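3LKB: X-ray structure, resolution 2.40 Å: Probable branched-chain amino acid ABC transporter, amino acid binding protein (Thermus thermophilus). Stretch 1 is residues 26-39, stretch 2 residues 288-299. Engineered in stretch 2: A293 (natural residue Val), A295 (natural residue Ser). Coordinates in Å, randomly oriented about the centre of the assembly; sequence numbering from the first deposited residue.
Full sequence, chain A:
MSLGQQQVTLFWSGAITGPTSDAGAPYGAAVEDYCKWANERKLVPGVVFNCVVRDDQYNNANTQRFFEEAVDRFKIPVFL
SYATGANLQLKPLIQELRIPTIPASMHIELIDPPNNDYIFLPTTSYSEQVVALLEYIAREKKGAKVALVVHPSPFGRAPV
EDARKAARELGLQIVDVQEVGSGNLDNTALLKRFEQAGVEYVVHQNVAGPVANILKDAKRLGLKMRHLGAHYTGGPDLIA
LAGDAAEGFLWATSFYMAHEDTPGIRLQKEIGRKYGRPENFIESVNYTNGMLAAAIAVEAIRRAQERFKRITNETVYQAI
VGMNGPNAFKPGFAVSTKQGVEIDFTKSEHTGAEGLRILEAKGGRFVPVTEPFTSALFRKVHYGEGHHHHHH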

ATOM      1  N   PRO A  26      -0.429  -1.770  -7.628  1.00  8.82           N
ATOM      2  CA  PRO A  26      -0.001  -1.587  -9.008  1.00  8.56           C
ATOM      3  C   PRO A  26      -1.169  -1.678 -10.018  1.00  8.53           C
ATOM      4  O   PRO A  26      -1.231  -0.890 -10.987  1.00  9.35           O
ATOM      5  N   TYR A  27      -2.116  -2.559  -9.756  1.00  6.89           N
ATOM      6  CA  TYR A  27      -3.322  -2.625 -10.560  1.00  6.35           C
ATOM      7  C   TYR A  27      -4.115  -1.297 -10.573  1.00  6.26           C
ATOM      8  O   TYR A  27      -4.493  -0.805 -11.633  1.00  5.21           O
ATOM      9  N   GLY A  28      -4.385  -0.749  -9.386  1.00  5.97           N
ATOM     10  CA  GLY A  28      -5.139   0.486  -9.282  1.00  7.01           C
ATOM     11  C   GLY A  28      -4.359   1.555 -10.008  1.00  8.16           C
ATOM     12  O   GLY A  28      -4.911   2.335 -10.783  1.00  9.00           O
ATOM     13  N   ALA A  29      -3.052   1.536  -9.821  1.00  7.78           N
ATOM     14  CA  ALA A  29      -2.224   2.580 -10.380  1.00  8.78           C
ATOM     15  C   ALA A  29      -2.309   2.567 -11.924  1.00  8.19           C
ATOM     16  O   ALA A  29      -2.380   3.614 -12.574  1.00  8.47           O
ATOM     17  N   ALA A  30      -2.282   1.369 -12.500  1.00  8.05           N
ATOM     18  CA  ALA A  30      -2.368   1.216 -13.967  1.00  7.40           C
ATOM     19  C   ALA A  30      -3.691   1.761 -14.479  1.00  8.19           C
ATOM     20  O   ALA A  30      -3.731   2.394 -15.523  1.00  8.63           O
ATOM     21  N   VAL A  31      -4.782   1.548 -13.745  1.00  9.01           N
ATOM     22  CA  VAL A  31      -6.081   2.011 -14.249  1.00 10.19           C
ATOM     23  C   VAL A  31      -6.050   3.559 -14.321  1.00 11.19           C
ATOM     24  O   VAL A  31      -6.443   4.166 -15.308  1.00  9.04           O
ATOM     25  N   GLU A  32      -5.575   4.180 -13.243  1.00 12.42           N
ATOM     26  CA  GLU A  32      -5.535   5.616 -13.160  1.00 13.65           C
ATOM     27  C   GLU A  32      -4.632   6.149 -14.257  1.00 13.15           C
ATOM     28  O   GLU A  32      -4.994   7.091 -14.938  1.00 13.08           O
ATOM     29  N   ASP A  33      -3.467   5.523 -14.435  1.00 13.26           N
ATOM     30  CA  ASP A  33      -2.513   5.965 -15.454  1.00 13.14           C
ATOM     31  C   ASP A  33      -3.020   5.879 -16.902  1.00 12.61           C
ATOM     32  O   ASP A  33      -2.860   6.826 -17.682  1.00 11.60           O
ATOM     33  N   TYR A  34      -3.615   4.759 -17.210  1.00 12.52           N
ATOM     34  CA  TYR A  34      -4.117   4.532 -18.550  1.00 14.19           C
ATOM     35  C   TYR A  34      -5.230   5.522 -18.882  1.00 16.03           C
ATOM     36  O   TYR A  34      -5.295   6.072 -19.989  1.00 16.24           O
ATOM     37  N   CYS A  35      -6.113   5.727 -17.895  1.00 18.52           N
ATOM     38  CA  CYS A  35      -7.213   6.642 -18.066  1.00 21.62           C
ATOM     39  C   CYS A  35      -6.688   8.050 -18.311  1.00 21.21           C
ATOM     40  O   CYS A  35      -7.265   8.824 -19.091  1.00 21.28           O
ATOM     41  N   LYS A  36      -5.564   8.341 -17.638  1.00 21.11           N
ATOM     42  CA  LYS A  36      -4.867   9.617 -17.746  1.00 21.44           C
ATOM     43  C   LYS A  36      -4.306   9.773 -19.141  1.00 20.25           C
ATOM     44  O   LYS A  36      -4.439  10.814 -19.782  1.00 19.43           O
ATOM     45  N   TRP A  37      -3.636   8.699 -19.619  1.00 18.51           N
ATOM     46  CA  TRP A  37      -3.131   8.599 -20.989  1.00 19.14           C
ATOM     47  C   TRP A  37      -4.244   8.659 -22.067  1.00 18.94           C
ATOM     48  O   TRP A  37      -4.074   9.301 -23.077  1.00 18.33           O
ATOM     49  N   ALA A  38      -5.390   8.026 -21.833  1.00 19.38           N
ATOM     50  CA  ALA A  38      -6.536   8.196 -22.746  1.00 19.92           C
ATOM     51  C   ALA A  38      -6.870   9.671 -22.991  1.00 19.21           C
ATOM     52  O   ALA A  38      -7.102  10.072 -24.125  1.00 18.89           O
ATOM     53  N   ASN A  39      -6.877  10.463 -21.931  1.00 19.28           N
ATOM     54  CA  ASN A  39      -7.189  11.902 -22.017  1.00 19.86           C
ATOM     55  C   ASN A  39      -6.128  12.707 -22.789  1.00 21.26           C
ATOM     56  O   ASN A  39      -6.488  13.524 -23.649  1.00 20.36           O
ATOM     57  N   THR A 288       0.641  -4.388 -15.543  1.00  7.49           N
ATOM     58  CA  THR A 288       0.179  -4.893 -16.848  1.00  7.66           C
ATOM     59  C   THR A 288      -1.304  -5.312 -16.804  1.00  8.01           C
ATOM     60  O   THR A 288      -2.072  -5.008 -17.711  1.00  8.84           O
ATOM     61  N   ASN A 289      -1.684  -6.013 -15.735  1.00  7.97           N
ATOM     62  CA  ASN A 289      -3.034  -6.541 -15.512  1.00  6.91           C
ATOM     63  C   ASN A 289      -4.094  -5.435 -15.447  1.00  6.52           C
ATOM     64  O   ASN A 289      -5.088  -5.477 -16.163  1.00  7.04           O
ATOM     65  N   GLY A 290      -3.863  -4.424 -14.619  1.00  6.36           N
ATOM     66  CA  GLY A 290      -4.727  -3.226 -14.604  1.00  6.85           C
ATOM     67  C   GLY A 290      -4.799  -2.472 -15.922  1.00  6.22           C
ATOM     68  O   GLY A 290      -5.847  -1.943 -16.301  1.00  6.53           O
ATOM     69  N   MET A 291      -3.687  -2.424 -16.629  1.00  6.39           N
ATOM     70  CA  MET A 291      -3.650  -1.673 -17.874  1.00  7.29           C
ATOM     71  C   MET A 291      -4.507  -2.421 -18.911  1.00  7.62           C
ATOM     72  O   MET A 291      -5.235  -1.809 -19.710  1.00  7.23           O
ATOM     73  N   LEU A 292      -4.449  -3.746 -18.893  1.00  7.25           N
ATOM     74  CA  LEU A 292      -5.302  -4.483 -19.827  1.00  7.16           C
ATOM     75  C   LEU A 292      -6.795  -4.211 -19.496  1.00  6.71           C
ATOM     76  O   LEU A 292      -7.572  -3.911 -20.381  1.00  7.46           O
ATOM     77  N   ALA A 293      -7.183  -4.273 -18.228  1.00  6.27           N
ATOM     78  CA  ALA A 293      -8.564  -4.061 -17.854  1.00  6.22           C
ATOM     79  C   ALA A 293      -9.004  -2.657 -18.272  1.00  7.63           C
ATOM     80  O   ALA A 293     -10.076  -2.515 -18.873  1.00  8.29           O
ATOM     81  N   ALA A 294      -8.224  -1.620 -17.940  1.00  6.65           N
ATOM     82  CA  ALA A 294      -8.605  -0.265 -18.335  1.00  7.10           C
ATOM     83  C   ALA A 294      -8.615  -0.128 -19.870  1.00  8.03           C
ATOM     84  O   ALA A 294      -9.503   0.524 -20.439  1.00  7.19           O
ATOM     85  N   ALA A 295      -7.622  -0.729 -20.526  1.00  8.06           N
ATOM     86  CA  ALA A 295      -7.562  -0.716 -21.999  1.00  8.65           C
ATOM     87  C   ALA A 295      -8.794  -1.361 -22.633  1.00  9.04           C
ATOM     88  O   ALA A 295      -9.334  -0.822 -23.592  1.00 10.18           O
ATOM     89  N   ILE A 296      -9.259  -2.487 -22.084  1.00  9.46           N
ATOM     90  CA  ILE A 296     -10.458  -3.128 -22.602  1.00  8.81           C
ATOM     91  C   ILE A 296     -11.654  -2.161 -22.504  1.00  9.96           C
ATOM     92  O   ILE A 296     -12.342  -1.924 -23.524  1.00  9.93           O
ATOM     93  N   ALA A 297     -11.834  -1.567 -21.313  1.00  9.95           N
ATOM     94  CA  ALA A 297     -12.909  -0.598 -21.019  1.00  9.90           C
ATOM     95  C   ALA A 297     -12.813   0.575 -21.949  1.00 10.27           C
ATOM     96  O   ALA A 297     -13.773   0.919 -22.605  1.00 10.93           O
ATOM     97  N   VAL A 298     -11.646   1.190 -22.020  1.00  9.97           N
ATOM     98  CA  VAL A 298     -11.502   2.300 -22.900  1.00 10.28           C
ATOM     99  C   VAL A 298     -11.732   1.854 -24.366  1.00 11.47           C
ATOM    100  O   VAL A 298     -12.376   2.559 -25.155  1.00 12.01           O
ATOM    101  N   GLU A 299     -11.264   0.691 -24.758  1.00 11.56           N
ATOM    102  CA  GLU A 299     -11.572   0.327 -26.161  1.00 12.10           C
ATOM    103  C   GLU A 299     -13.070   0.070 -26.415  1.00 11.85           C
ATOM    104  O   GLU A 299     -13.566   0.349 -27.481  1.00 12.89           O
TER

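Y34 is the central knob. Its CA-to-CB bond points toward the other helix, and chi1 is t (-166°). The ring sits among M291, A294, A295 and V298. Y34 CD1 lies 3.6 Å from M291 CG, and Y34 CD2 lies 3.8 Å from A294 CB. V298 meets the ring edge, with Y34 CE2 to V298 CB at 4.0 Å. A295 is engineered; its CB makes an off-centre CH-pi contact with the ring. The two helices cross at 41°, their axes 7.0 Å apart at the closest point.

The tightest backbone approach is at G290, whose CA is 4.3 Å from Y27 CA. A CB here would clash with Y27 O, so the absence of a side chain permits this spacing. Y27, also t, lays one ring face over G290: G290 CA is 3.6 Å from the centroid of the Y27 ring. A30 points toward the partner helix, and its CB reaches M291 N at 3.5 Å. V31 (t) brings CG1 to 4.3 Å from A294 CB. Farther along, A38 CB is 4.3 Å from V298 CG1.

At the polar edge, Y27 OH is 3.3 Å from CB of engineered A293, and Y27 CE1 is 3.5 Å from N289 CG. No direct hydrogen bond joins the two stretches. One water bridges them. The water O is 2.8 Å from Y34 OH and 2.8 Å from A295 O; it donates to A295 O.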

ATOM      1  CB  PRO A  26       1.057  -2.680  -9.191  1.00  8.70           C
ATOM      2  CG  PRO A  26       0.772  -3.715  -8.135  1.00  7.75           C
ATOM      3  CD  PRO A  26       0.305  -2.879  -6.973  1.00  8.91           C
ATOM      4  CB  TYR A  27      -4.227  -3.728  -9.996  1.00  5.88           C
ATOM      5  CG  TYR A  27      -5.338  -4.160 -10.903  1.00  8.36           C
ATOM      6  CD1 TYR A  27      -5.274  -5.386 -11.552  1.00 10.50           C
ATOM      7  CD2 TYR A  27      -6.463  -3.363 -11.105  1.00  8.44           C
ATOM      8  CE1 TYR A  27      -6.299  -5.825 -12.389  1.00 11.76           C
ATOM      9  CE2 TYR A  27      -7.505  -3.796 -11.944  1.00 12.00           C
ATOM     10  CZ  TYR A  27      -7.410  -5.034 -12.585  1.00 12.36           C
ATOM     11  OH  TYR A  27      -8.434  -5.507 -13.410  1.00 13.24           O
ATOM     12  CB  ALA A  29      -0.732   2.409  -9.865  1.00  6.91           C
ATOM     13  CB  ALA A  30      -2.183  -0.242 -14.379  1.00  6.07           C
ATOM     14  CB  VAL A  31      -7.235   1.567 -13.339  1.00  9.88           C
ATOM     15  CG1 VAL A  31      -8.496   2.235 -13.766  1.00 10.86           C
ATOM     16  CG2 VAL A  31      -7.396   0.077 -13.325  1.00  8.14           C
ATOM     17  CB  GLU A  32      -5.017   6.064 -11.809  1.00 13.90           C
ATOM     18  CG  GLU A  32      -5.097   7.560 -11.653  1.00 20.82           C
ATOM     19  CD  GLU A  32      -4.865   8.037 -10.220  1.00 30.65           C
ATOM     20  OE1 GLU A  32      -5.354   7.380  -9.250  1.00 32.57           O
ATOM     21  OE2 GLU A  32      -4.194   9.091 -10.079  1.00 34.89           O
ATOM     22  CB  ASP A  33      -1.161   5.242 -15.301  1.00 12.72           C
ATOM     23  CG  ASP A  33      -0.434   5.706 -14.065  1.00 13.77           C
ATOM     24  OD1 ASP A  33      -0.966   6.655 -13.453  1.00 13.40           O
ATOM     25  OD2 ASP A  33       0.612   5.129 -13.682  1.00 13.20           O
ATOM     26  CB  TYR A  34      -4.640   3.114 -18.646  1.00 13.38           C
ATOM     27  CG  TYR A  34      -4.844   2.769 -20.085  1.00 11.57           C
ATOM     28  CD1 TYR A  34      -3.754   2.455 -20.842  1.00 12.08           C
ATOM     29  CD2 TYR A  34      -6.119   2.808 -20.614  1.00 11.88           C
ATOM     30  CE1 TYR A  34      -3.903   2.181 -22.174  1.00 12.66           C
ATOM     31  CE2 TYR A  34      -6.276   2.546 -21.954  1.00 13.09           C
ATOM     32  CZ  TYR A  34      -5.176   2.243 -22.716  1.00 12.90           C
ATOM     33  OH  TYR A  34      -5.336   2.006 -24.050  1.00  9.62           O
ATOM     34  CB  CYS A  35      -8.113   6.626 -16.846  1.00 20.00           C
ATOM     35  SG  CYS A  35      -9.682   7.524 -17.056  1.00 20.00           S
ATOM     36  CB  LYS A  36      -3.722   9.647 -16.741  1.00 22.49           C
ATOM     37  CG  LYS A  36      -3.388  11.040 -16.239  1.00 27.39           C
ATOM     38  CD  LYS A  36      -3.347  11.102 -14.721  1.00 30.94           C
ATOM     39  CE  LYS A  36      -4.745  11.065 -14.132  1.00 36.95           C
ATOM     40  NZ  LYS A  36      -4.719  11.194 -12.644  1.00 40.11           N
ATOM     41  CB  TRP A  37      -2.267   7.336 -21.160  1.00 19.45           C
ATOM     42  CG  TRP A  37      -1.398   7.301 -22.391  1.00 21.03           C
ATOM     43  CD1 TRP A  37      -0.177   7.926 -22.564  1.00 25.74           C
ATOM     44  CD2 TRP A  37      -1.627   6.556 -23.582  1.00 23.22           C
ATOM     45  NE1 TRP A  37       0.355   7.620 -23.806  1.00 27.15           N
ATOM     46  CE2 TRP A  37      -0.526   6.791 -24.452  1.00 25.15           C
ATOM     47  CE3 TRP A  37      -2.660   5.722 -24.013  1.00 26.95           C
ATOM     48  CZ2 TRP A  37      -0.449   6.240 -25.738  1.00 28.60           C
ATOM     49  CZ3 TRP A  37      -2.577   5.147 -25.313  1.00 29.34           C
ATOM     50  CH2 TRP A  37      -1.480   5.415 -26.156  1.00 28.93           C
ATOM     51  CB  ALA A  38      -7.761   7.452 -22.234  1.00 20.21           C
ATOM     52  CB  ASN A  39      -7.456  12.521 -20.616  1.00 18.30           C
ATOM     53  CG  ASN A  39      -8.843  12.167 -20.054  1.00 18.81           C
ATOM     54  OD1 ASN A  39      -9.802  11.906 -20.796  1.00 19.68           O
ATOM     55  ND2 ASN A  39      -8.952  12.152 -18.740  1.00 16.56           N
ATOM     56  CB  THR A 288       1.015  -6.121 -17.315  1.00  8.11           C
ATOM     57  OG1 THR A 288       2.392  -5.902 -17.026  1.00  7.59           O
ATOM     58  CG2 THR A 288       0.853  -6.384 -18.820  1.00  6.89           C
ATOM     59  CB  ASN A 289      -2.978  -7.351 -14.217  1.00  7.11           C
ATOM     60  CG  ASN A 289      -4.208  -8.196 -13.969  1.00 10.17           C
ATOM     61  OD1 ASN A 289      -5.157  -8.227 -14.774  1.00 12.23           O
ATOM     62  ND2 ASN A 289      -4.212  -8.892 -12.816  1.00 10.46           N
ATOM     63  CB  MET A 291      -2.201  -1.457 -18.356  1.00  6.22           C
ATOM     64  CG  MET A 291      -2.111  -0.432 -19.468  1.00  7.94           C
ATOM     65  SD  MET A 291      -0.447   0.226 -19.775  1.00  2.00           S
ATOM     66  CE  MET A 291      -0.402   1.103 -18.217  1.00  2.00           C
ATOM     67  CB  LEU A 292      -4.958  -5.991 -19.817  1.00  6.57           C
ATOM     68  CG  LEU A 292      -5.923  -6.908 -20.567  1.00  8.23           C
ATOM     69  CD1 LEU A 292      -5.854  -6.576 -22.070  1.00  4.02           C
ATOM     70  CD2 LEU A 292      -5.704  -8.439 -20.310  1.00  6.54           C
ATOM     71  CB  ALA A 293      -8.735  -4.224 -16.381  1.00  5.46           C
ATOM     72  CB  ALA A 294      -7.653   0.739 -17.753  1.00  6.63           C
ATOM     73  CB  ALA A 295      -6.284  -1.398 -22.504  1.00  8.10           C
ATOM     74  CB  ILE A 296     -10.750  -4.491 -21.957  1.00  8.08           C
ATOM     75  CG1 ILE A 296      -9.591  -5.445 -22.239  1.00  6.73           C
ATOM     76  CG2 ILE A 296     -12.107  -5.087 -22.497  1.00  6.23           C
ATOM     77  CD1 ILE A 296      -9.724  -6.871 -21.671  1.00  2.00           C
ATOM     78  CB  ALA A 297     -12.837  -0.117 -19.578  1.00  9.65           C
ATOM     79  CB  VAL A 298     -10.160   3.024 -22.710  1.00  9.72           C
ATOM     80  CG1 VAL A 298      -9.953   4.073 -23.849  1.00  7.04           C
ATOM     81  CG2 VAL A 298     -10.120   3.650 -21.324  1.00  8.43           C
ATOM     82  CB  GLU A 299     -10.677  -0.821 -26.650  1.00 11.57           C
ATOM     83  CG  GLU A 299     -11.068  -1.467 -28.017  1.00 15.44           C
ATOM     84  CD  GLU A 299     -10.739  -0.611 -29.234  1.00 16.56           C
ATOM     85  OE1 GLU A 299     -10.208   0.492 -29.033  1.00 19.88           O
ATOM     86  OE2 GLU A 299     -11.005  -1.040 -30.399  1.00 19.55           O
TER
HETATM   87  O   HOH W   1      -7.910   1.162 -24.889  1.00 14.15           O